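Local coordinates for protein cysteine desulfurase (Thermococcus onnurineus, PDB 5B89) that probably catalyses the pyridoxal 5'-phosphate-dependent removal of sulfur from L-cysteine, handing it to a sulfur carrier and leaving L-alanine, at residues M21-P24 with E25-K29; N111-A114 with L115-H119; Q142-A145 with T146-L150; H357-A360 with A361-D365. One frame throughout, in Å; residues are numbered along the deposited sequence.

Contact 1: residues M21-P24 with E25-K29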
loop_
_atom_site.group_PDB
_atom_site.type_symbol
_atom_site.label_atom_id
_atom_site.label_comp_id
_atom_site.label_asym_id
_atom_site.label_seq_id
_atom_site.Cartn_x
_atom_site.Cartn_y
_atom_site.Cartn_z
ATOM N N MET B 21 -24.261 13.194 -20.473
ATOM C CA MET B 21 -23.378 14.180 -19.903
ATOM C C MET B 21 -22.699 15.060 -20.911
ATOM O O MET B 21 -22.397 14.635 -21.970
ATOM C CB MET B 21 -22.189 13.465 -19.242
ATOM C CG MET B 21 -22.368 12.846 -17.887
ATOM S SD MET B 21 -20.973 11.787 -17.403
ATOM C CE MET B 21 -19.709 12.604 -18.230
ATOM N N ARG B 22 -22.411 16.269 -20.507
ATOM C CA ARG B 22 -21.663 17.159 -21.314
ATOM C C ARG B 22 -20.181 16.932 -20.951
ATOM O O ARG B 22 -19.825 17.070 -19.832
ATOM C CB ARG B 22 -22.001 18.608 -21.018
ATOM C CG ARG B 22 -23.385 19.034 -21.341
ATOM C CD ARG B 22 -23.456 20.544 -21.443
ATOM N NE ARG B 22 -22.926 21.266 -20.294
ATOM C CZ ARG B 22 -23.356 21.117 -19.047
ATOM N NH1 ARG B 22 -24.325 20.246 -18.794
ATOM N NH2 ARG B 22 -22.837 21.828 -18.067
ATOM N N ILE B 23 -19.358 16.571 -21.910
ATOM C CA ILE B 23 -17.927 16.374 -21.689
ATOM C C ILE B 23 -17.242 17.536 -22.351
ATOM O O ILE B 23 -17.502 17.806 -23.474
ATOM C CB ILE B 23 -17.460 15.131 -22.460
ATOM C CG1 ILE B 23 -18.115 13.896 -21.916
ATOM C CG2 ILE B 23 -15.944 15.011 -22.515
ATOM C CD1 ILE B 23 -17.965 13.733 -20.453
ATOM N N PRO B 24 -16.302 18.306 -21.687
ATOM C CA PRO B 24 -15.879 17.923 -20.333
ATOM C C PRO B 24 -16.564 18.573 -19.116
ATOM O O PRO B 24 -16.275 18.265 -17.975
ATOM C CB PRO B 24 -14.433 18.380 -20.347
ATOM C CG PRO B 24 -14.439 19.635 -21.104
ATOM C CD PRO B 24 -15.415 19.468 -22.163
ATOM N N GLU B 25 -17.455 19.494 -19.392
ATOM C CA GLU B 25 -18.093 20.267 -18.349
ATOM C C GLU B 25 -18.663 19.561 -17.170
ATOM O O GLU B 25 -18.458 19.983 -16.091
ATOM C CB GLU B 25 -19.172 21.168 -18.974
ATOM C CG GLU B 25 -18.574 22.177 -19.936
ATOM C CD GLU B 25 -18.550 21.721 -21.400
ATOM O OE1 GLU B 25 -18.347 22.601 -22.259
ATOM O OE2 GLU B 25 -18.736 20.574 -21.673
ATOM N N ASP B 26 -19.394 18.493 -17.387
ATOM C CA ASP B 26 -20.069 17.805 -16.272
ATOM C C ASP B 26 -19.072 16.957 -15.427
ATOM O O ASP B 26 -19.411 16.584 -14.293
ATOM C CB ASP B 26 -21.187 16.889 -16.751
ATOM C CG ASP B 26 -22.424 17.688 -17.147
ATOM O OD1 ASP B 26 -22.490 18.874 -16.732
ATOM O OD2 ASP B 26 -23.287 17.178 -17.891
ATOM N N VAL B 27 -17.879 16.730 -15.925
ATOM C CA VAL B 27 -16.811 16.118 -15.119
ATOM C C VAL B 27 -16.120 17.191 -14.280
ATOM O O VAL B 27 -15.825 17.025 -13.065
ATOM C CB VAL B 27 -15.849 15.345 -16.006
ATOM C CG1 VAL B 27 -14.820 14.598 -15.107
ATOM C CG2 VAL B 27 -16.624 14.301 -16.779
ATOM N N ARG B 28 -15.792 18.311 -14.872
ATOM C CA ARG B 28 -15.086 19.424 -14.274
ATOM C C ARG B 28 -15.860 19.949 -13.080
ATOM O O ARG B 28 -15.210 20.396 -12.110
ATOM C CB ARG B 28 -14.844 20.522 -15.256
ATOM C CG ARG B 28 -13.893 20.148 -16.408
ATOM C CD ARG B 28 -13.890 21.190 -17.494
ATOM N NE ARG B 28 -13.282 22.436 -17.087
ATOM C CZ ARG B 28 -12.010 22.706 -17.073
ATOM N NH1 ARG B 28 -11.058 21.829 -17.384
ATOM N NH2 ARG B 28 -11.538 23.900 -16.676
ATOM N N LYS B 29 -17.161 19.877 -13.097
ATOM C CA LYS B 29 -17.937 20.349 -11.958
ATOM C C LYS B 29 -17.703 19.585 -10.686
ATOM O O LYS B 29 -18.025 20.058 -9.670
ATOM C CB LYS B 29 -19.421 20.250 -12.225
ATOM C CG LYS B 29 -19.953 21.267 -13.164
ATOM C CD LYS B 29 -21.371 20.880 -13.525
ATOM C CE LYS B 29 -22.366 21.778 -12.853
ATOM N NZ LYS B 29 -22.318 23.093 -13.534
#
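One face of the Arg22 guanidinium carries OD1 of Asp26, whose carboxylate plane stands almost upright on it, 89° away. NH1 of Arg22 and OD1 of Asp26 make a salt bridge at 3.1 Å, while Glu25 CB comes obliquely to NH2 of Arg22, at 3.8 Å. The other carboxylate oxygen grips the backbone: Arg22 N donates to Asp26 OD2 at 2.9 Å in a practically straight bond (179°) that arrives from above the carboxylate plane. With CG lying beside its own N (chi1 -76°), Asp26 turns its carboxylate back to Arg22, and Asp26 N bonds to Arg22 O at 2.9 Å. An alanine in place of Asp26 would probably leave the Arg22 amide without this acceptor and its guanidinium free to swing. Pro24 follows a cis peptide bond, and its O accepts from both Val27 N and Arg28 N. CG2 of Val27 meets Met21 CE at 3.8 Å and Ile23 CD1 at 4.0 Å, an apolar patch that continues onto Ile307. Arg28 reaches away to Glu402. A cis-proline turn closed by an i to i+4 backbone bond thus leads into the short helix 25-28; Val27 seats it on helix 291-307, while Ile23 and Pro24 before it touch helix 309-329.

Contact 2: residues N111-A114 with L115-H119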
loop_
_atom_site.group_PDB
_atom_site.type_symbol
_atom_site.label_atom_id
_atom_site.label_comp_id
_atom_site.label_asym_id
_atom_site.label_seq_id
_atom_site.Cartn_x
_atom_site.Cartn_y
_atom_site.Cartn_z
ATOM N N ASN B 111 6.633 -6.009 -9.338
ATOM C CA ASN B 111 7.662 -6.657 -8.498
ATOM C C ASN B 111 7.114 -7.978 -7.978
ATOM O O ASN B 111 7.847 -8.955 -7.914
ATOM C CB ASN B 111 8.059 -5.789 -7.310
ATOM C CG ASN B 111 9.165 -4.815 -7.677
ATOM O OD1 ASN B 111 10.377 -5.083 -7.499
ATOM N ND2 ASN B 111 8.790 -3.632 -8.165
ATOM N N LEU B 112 5.840 -8.023 -7.540
ATOM C CA LEU B 112 5.252 -9.287 -7.046
ATOM C C LEU B 112 5.246 -10.340 -8.121
ATOM O O LEU B 112 5.452 -11.528 -7.791
ATOM C CB LEU B 112 3.859 -9.069 -6.474
ATOM C CG LEU B 112 3.780 -8.210 -5.225
ATOM C CD1 LEU B 112 2.291 -8.107 -4.906
ATOM C CD2 LEU B 112 4.613 -8.764 -4.100
ATOM N N VAL B 113 4.982 -9.979 -9.348
ATOM C CA VAL B 113 5.036 -10.966 -10.436
ATOM C C VAL B 113 6.428 -11.556 -10.522
ATOM O O VAL B 113 6.537 -12.816 -10.605
ATOM C CB VAL B 113 4.570 -10.407 -11.792
ATOM C CG1 VAL B 113 4.701 -11.437 -12.958
ATOM C CG2 VAL B 113 3.163 -9.868 -11.721
ATOM N N ALA B 114 7.424 -10.703 -10.592
ATOM C CA ALA B 114 8.805 -11.214 -10.763
ATOM C C ALA B 114 9.167 -12.037 -9.511
ATOM O O ALA B 114 9.811 -13.166 -9.698
ATOM C CB ALA B 114 9.778 -10.050 -10.929
ATOM N N LEU B 115 8.837 -11.630 -8.283
ATOM C CA LEU B 115 9.238 -12.378 -7.112
ATOM C C LEU B 115 8.457 -13.656 -7.105
ATOM O O LEU B 115 9.105 -14.697 -6.796
ATOM C CB LEU B 115 8.896 -11.569 -5.874
ATOM C CG LEU B 115 9.818 -10.330 -5.656
ATOM C CD1 LEU B 115 9.251 -9.430 -4.550
ATOM C CD2 LEU B 115 11.241 -10.724 -5.276
ATOM N N GLY B 116 7.185 -13.675 -7.431
ATOM C CA GLY B 116 6.383 -14.869 -7.364
ATOM C C GLY B 116 6.591 -15.902 -8.443
ATOM O O GLY B 116 6.190 -17.012 -8.269
ATOM N N LEU B 117 7.217 -15.499 -9.530
ATOM C CA LEU B 117 7.503 -16.403 -10.621
ATOM C C LEU B 117 8.976 -16.730 -10.739
ATOM O O LEU B 117 9.302 -17.487 -11.541
ATOM C CB LEU B 117 7.071 -15.843 -11.984
ATOM C CG LEU B 117 5.577 -15.646 -12.183
ATOM C CD1 LEU B 117 5.337 -15.078 -13.559
ATOM C CD2 LEU B 117 4.820 -16.942 -12.020
ATOM N N GLY B 118 9.829 -16.146 -9.929
ATOM C CA GLY B 118 11.254 -16.373 -10.057
ATOM C C GLY B 118 11.646 -17.823 -10.101
ATOM O O GLY B 118 12.514 -18.198 -10.830
ATOM N N HIS B 119 10.962 -18.596 -9.312
ATOM C CA HIS B 119 11.266 -20.074 -9.195
ATOM C C HIS B 119 11.044 -20.819 -10.479
ATOM O O HIS B 119 11.637 -21.902 -10.629
ATOM C CB HIS B 119 10.429 -20.670 -8.038
ATOM C CG HIS B 119 8.971 -20.718 -8.316
ATOM N ND1 HIS B 119 8.277 -21.791 -8.821
ATOM C CD2 HIS B 119 8.054 -19.725 -8.200
ATOM C CE1 HIS B 119 7.004 -21.482 -8.964
ATOM N NE2 HIS B 119 6.854 -20.224 -8.602
#
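Val113 and Leu117 sit one turn apart on helix 106-117, the helix that starts at the cofactor pocket, where Ser107 binds pyridoxal 5'-phosphate. Their side chains lie alongside each other, pointing the same way, with Val113 CG1 3.7 Å from Leu117 CD1. The valine branch is there because CG1 stands opposite its backbone N (chi1 177°). Both residues also lean on Phe229 of strand 229-233. On another flank, Leu115 brings CG to 3.3 Å from Asn111 O, and Leu115 N bonds to that same oxygen at 2.9 Å. Gly116 N bonds to Leu112 O at 2.8 Å. The next bond is more bent: Leu117 N reaches Val113 O at 3.0 Å with an angle of 131° at the hydrogen, and it has a further weak bond to Ala114 O, 3.5 Å away. The amide of Asn111 points elsewhere, with ND2 donating to Ser107 O and to Ile262 O of the second subunit, while Pro260 of that subunit packs on Asn111 and Leu115. The i to i+4 pattern is that of a buried alpha-helix, packed here on one flank against the seven-stranded sheet of the class-V aminotransferase fold and on another against the second subunit.

Contact 3: residues Q142-A145 with T146-L150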
loop_
_atom_site.group_PDB
_atom_site.type_symbol
_atom_site.label_atom_id
_atom_site.label_comp_id
_atom_site.label_asym_id
_atom_site.label_seq_id
_atom_site.Cartn_x
_atom_site.Cartn_y
_atom_site.Cartn_z
ATOM N N GLN B 142 15.333 -7.060 -14.926
ATOM C CA GLN B 142 16.821 -6.966 -14.891
ATOM C C GLN B 142 17.398 -7.646 -13.738
ATOM O O GLN B 142 18.434 -8.363 -13.890
ATOM C CB GLN B 142 17.259 -5.498 -14.902
ATOM C CG GLN B 142 17.050 -4.811 -16.213
ATOM C CD GLN B 142 17.394 -3.330 -16.115
ATOM O OE1 GLN B 142 17.157 -2.715 -15.062
ATOM N NE2 GLN B 142 17.863 -2.758 -17.166
ATOM N N ARG B 143 16.872 -7.472 -12.541
ATOM C CA ARG B 143 17.327 -8.118 -11.308
ATOM C C ARG B 143 17.193 -9.591 -11.462
ATOM O O ARG B 143 18.156 -10.343 -11.153
ATOM C CB ARG B 143 16.615 -7.576 -10.023
ATOM C CG ARG B 143 17.028 -8.206 -8.731
ATOM C CD ARG B 143 16.226 -7.574 -7.532
ATOM N NE ARG B 143 14.791 -7.717 -7.668
ATOM C CZ ARG B 143 13.873 -7.156 -6.869
ATOM N NH1 ARG B 143 14.291 -6.409 -5.860
ATOM N NH2 ARG B 143 12.536 -7.375 -7.123
ATOM N N LEU B 144 16.053 -10.079 -11.915
ATOM C CA LEU B 144 15.789 -11.554 -12.003
ATOM C C LEU B 144 16.802 -12.118 -12.988
ATOM O O LEU B 144 17.463 -13.180 -12.738
ATOM C CB LEU B 144 14.349 -11.773 -12.387
ATOM C CG LEU B 144 13.751 -13.158 -12.326
ATOM C CD1 LEU B 144 13.809 -13.611 -10.874
ATOM C CD2 LEU B 144 12.304 -13.086 -12.805
ATOM N N ALA B 145 16.986 -11.445 -14.121
ATOM C CA ALA B 145 17.893 -11.961 -15.182
ATOM C C ALA B 145 19.346 -11.997 -14.682
ATOM O O ALA B 145 20.079 -12.972 -15.003
ATOM C CB ALA B 145 17.802 -11.125 -16.465
ATOM N N THR B 146 19.762 -11.012 -13.913
ATOM C CA THR B 146 21.133 -10.941 -13.361
ATOM C C THR B 146 21.269 -12.052 -12.340
ATOM O O THR B 146 22.233 -12.797 -12.405
ATOM C CB THR B 146 21.401 -9.603 -12.659
ATOM O OG1 THR B 146 21.380 -8.638 -13.667
ATOM C CG2 THR B 146 22.720 -9.569 -11.987
ATOM N N LYS B 147 20.331 -12.203 -11.429
ATOM C CA LYS B 147 20.424 -13.244 -10.415
ATOM C C LYS B 147 20.461 -14.679 -10.874
ATOM O O LYS B 147 21.189 -15.457 -10.345
ATOM C CB LYS B 147 19.255 -13.142 -9.448
ATOM C CG LYS B 147 19.398 -12.110 -8.374
ATOM C CD LYS B 147 18.066 -11.905 -7.688
ATOM C CE LYS B 147 17.563 -13.106 -6.921
ATOM N NZ LYS B 147 16.798 -12.575 -5.761
ATOM N N LEU B 148 19.621 -15.002 -11.823
ATOM C CA LEU B 148 19.454 -16.332 -12.312
ATOM C C LEU B 148 20.140 -16.667 -13.607
ATOM O O LEU B 148 20.068 -17.757 -14.006
ATOM C CB LEU B 148 17.969 -16.633 -12.456
ATOM C CG LEU B 148 17.165 -16.332 -11.203
ATOM C CD1 LEU B 148 15.671 -16.445 -11.332
ATOM C CD2 LEU B 148 17.688 -17.077 -10.010
ATOM N N GLY B 149 20.791 -15.719 -14.242
ATOM C CA GLY B 149 21.483 -15.967 -15.494
ATOM C C GLY B 149 20.550 -16.097 -16.679
ATOM O O GLY B 149 20.663 -16.969 -17.420
ATOM N N LEU B 150 19.597 -15.190 -16.806
ATOM C CA LEU B 150 18.631 -15.251 -17.856
ATOM C C LEU B 150 19.027 -14.303 -18.964
ATOM O O LEU B 150 19.792 -13.376 -18.729
ATOM C CB LEU B 150 17.217 -14.814 -17.347
ATOM C CG LEU B 150 16.819 -15.480 -16.050
ATOM C CD1 LEU B 150 15.426 -14.999 -15.661
ATOM C CD2 LEU B 150 16.877 -17.011 -16.175
#
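Leu144 and Leu148 cross obliquely, methyl against methyl, and the fit is tight: CD1 of Leu144 lies 3.4 Å from CD1 of Leu148. Leu144 holds CG opposite its backbone N (chi1 -170°), which carries the isobutyl group down the helix side onto Leu148 and brings Leu144 CG within 4.2 Å of Leu150 CD1. Leu150 bends back over the helix end, its CB 3.8 Å from Ala145 CB. Leu150 N itself bonds to Ala145 O at 2.9 Å, in the carbonyl plane and on a lone pair; Gly149 N makes a second, weak bond to that oxygen. Gly149, with its positive phi, makes the reversal. This 6→1 bond and apolar contact across the glycine are the hallmarks of a Schellman-type C-cap. Cutting Leu150 back to an alanine is likely to open a gap beside Leu144 CG and Phe121, though CB could still rest on Ala145. Upstream, Arg143 and Lys147 run side by side, CG of Arg143 being 4.0 Å from CD of Lys147, and Arg143 NH1 reaches Pro260 O of the second subunit. Gln142 O is gripped from opposite faces of its plane by Thr146 N and by Thr146 OG1, the latter at 3.0 Å. Helix 139-148 is the crossover between parallel strands 126-129 and 151-154; Arg143 meets helix 106-117, and Phe121 touches both Leu144 and Leu150.

Contact 4: residues H357-A360 with A361-D365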
loop_
_atom_site.group_PDB
_atom_site.type_symbol
_atom_site.label_atom_id
_atom_site.label_comp_id
_atom_site.label_asym_id
_atom_site.label_seq_id
_atom_site.Cartn_x
_atom_site.Cartn_y
_atom_site.Cartn_z
ATOM N N HIS B 357 12.896 21.507 -17.672
ATOM C CA HIS B 357 12.478 22.035 -16.380
ATOM C C HIS B 357 12.188 23.524 -16.499
ATOM O O HIS B 357 11.289 24.021 -15.832
ATOM C CB HIS B 357 13.479 21.820 -15.249
ATOM C CG HIS B 357 13.691 20.377 -14.879
ATOM N ND1 HIS B 357 12.692 19.411 -14.976
ATOM C CD2 HIS B 357 14.771 19.751 -14.349
ATOM C CE1 HIS B 357 13.172 18.238 -14.577
ATOM N NE2 HIS B 357 14.421 18.420 -14.171
ATOM N N ASP B 358 12.923 24.207 -17.384
ATOM C CA ASP B 358 12.694 25.667 -17.471
ATOM C C ASP B 358 11.379 25.935 -18.222
ATOM O O ASP B 358 10.605 26.822 -17.861
ATOM C CB ASP B 358 13.861 26.261 -18.245
ATOM C CG ASP B 358 15.105 26.350 -17.444
ATOM O OD1 ASP B 358 15.053 26.555 -16.217
ATOM O OD2 ASP B 358 16.178 26.187 -18.055
ATOM N N VAL B 359 11.066 25.146 -19.256
ATOM C CA VAL B 359 9.763 25.196 -19.887
ATOM C C VAL B 359 8.610 24.953 -18.921
ATOM O O VAL B 359 7.551 25.639 -18.911
ATOM C CB VAL B 359 9.676 24.235 -21.108
ATOM C CG1 VAL B 359 8.316 24.303 -21.722
ATOM C CG2 VAL B 359 10.822 24.526 -22.089
ATOM N N ALA B 360 8.785 23.903 -18.105
ATOM C CA ALA B 360 7.803 23.580 -17.144
ATOM C C ALA B 360 7.542 24.671 -16.108
ATOM O O ALA B 360 6.395 24.860 -15.669
ATOM C CB ALA B 360 8.136 22.245 -16.439
ATOM N N ALA B 361 8.607 25.352 -15.716
ATOM C CA ALA B 361 8.497 26.470 -14.772
ATOM C C ALA B 361 7.760 27.664 -15.389
ATOM O O ALA B 361 6.912 28.212 -14.723
ATOM C CB ALA B 361 9.867 26.907 -14.328
ATOM N N ILE B 362 8.014 27.944 -16.689
ATOM C CA ILE B 362 7.243 29.004 -17.362
ATOM C C ILE B 362 5.761 28.689 -17.443
ATOM O O ILE B 362 4.861 29.471 -17.175
ATOM C CB ILE B 362 7.845 29.353 -18.699
ATOM C CG1 ILE B 362 9.191 30.014 -18.519
ATOM C CG2 ILE B 362 6.917 30.265 -19.516
ATOM C CD1 ILE B 362 10.016 29.887 -19.740
ATOM N N LEU B 363 5.456 27.400 -17.715
ATOM C CA LEU B 363 4.119 26.975 -17.738
ATOM C C LEU B 363 3.439 27.085 -16.400
ATOM O O LEU B 363 2.281 27.523 -16.304
ATOM C CB LEU B 363 3.975 25.551 -18.364
ATOM C CG LEU B 363 4.251 25.539 -19.899
ATOM C CD1 LEU B 363 4.569 24.163 -20.483
ATOM C CD2 LEU B 363 3.081 26.149 -20.659
ATOM N N ASP B 364 4.155 26.674 -15.379
ATOM C CA ASP B 364 3.683 26.806 -14.016
ATOM C C ASP B 364 3.354 28.285 -13.605
ATOM O O ASP B 364 2.340 28.494 -12.986
ATOM C CB ASP B 364 4.632 26.172 -13.013
ATOM C CG ASP B 364 4.130 26.269 -11.596
ATOM O OD1 ASP B 364 3.042 25.791 -11.140
ATOM O OD2 ASP B 364 4.827 27.082 -10.883
ATOM N N ASP B 365 4.165 29.188 -14.089
ATOM C CA ASP B 365 3.921 30.615 -13.837
ATOM C C ASP B 365 2.494 30.939 -14.326
ATOM O O ASP B 365 1.874 31.862 -13.792
ATOM C CB ASP B 365 4.946 31.463 -14.602
ATOM C CG ASP B 365 6.367 31.380 -14.158
ATOM O OD1 ASP B 365 6.675 30.925 -13.065
ATOM O OD2 ASP B 365 7.248 31.748 -14.994
#
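Val359 and Leu363 lie side by side on helix 356-365 and point the same way, CG1 of Val359 touching CD1 of Leu363 at 3.9 Å. Leu363 keeps CG beside its own N (chi1 -70°), which presses that carbon against Val359 O at 3.4 Å, while Leu363 N bonds to the same oxygen at 3.0 Å. Round the helix the pattern repeats with other side chains. Ile362 lays CG1 and CD1 alongside the Asp358 carbonyl, CD1 being 3.6 Å from Asp358 O, and its N donates to that oxygen. Ala361 CB sits 3.6 Å from His357 O, and Asp364 N donates to Ala360 O at 2.9 Å.

The next shell fixes the faces of the helix. Leu363 meets Phe406 and Val409, and Val359 and Ile362 both touch Leu413, all three partners on helix 400-415. Ala360 and Leu363 rest on Val370 of strand 368-373, and His357 ND1 is hydrogen-bonded to Ser372 OG on that strand. A further flank faces the second subunit: its Val71 packs on His357, Ala360 and Ala361. Asp364 turns its carboxylate that way, with CG opposite its backbone N (chi1 -178°), and OD1 takes a hydrogen bond from Arg73 N of the second subunit. Helix 356-365 is the connection in a split beta-alpha-beta unit, joining strands 346-349 and 368-373, which run parallel with antiparallel strand 389-393 between them.

In the fold
Following the chain, the four contacts come in series; none nests in or crosses another, and each closes only the turn or two of its own backbone. Contact 1 begins short helix 25-28 near the N terminus. Contact 2 lies on helix 106-117, contact 3 on the end of helix 139-148, and these two touch: their centres are about 12 Å apart, with Asn111 OD1 3.2 Å from Arg143 NH2. Both flank the seven-stranded sheet, across the chain's centre from contact 1. Contact 4 lies on helix 356-365 against the four-stranded sheet, its centre about 40 Å from those of contacts 2 and 3. Contacts 2, 3 and 4 all reach the second subunit.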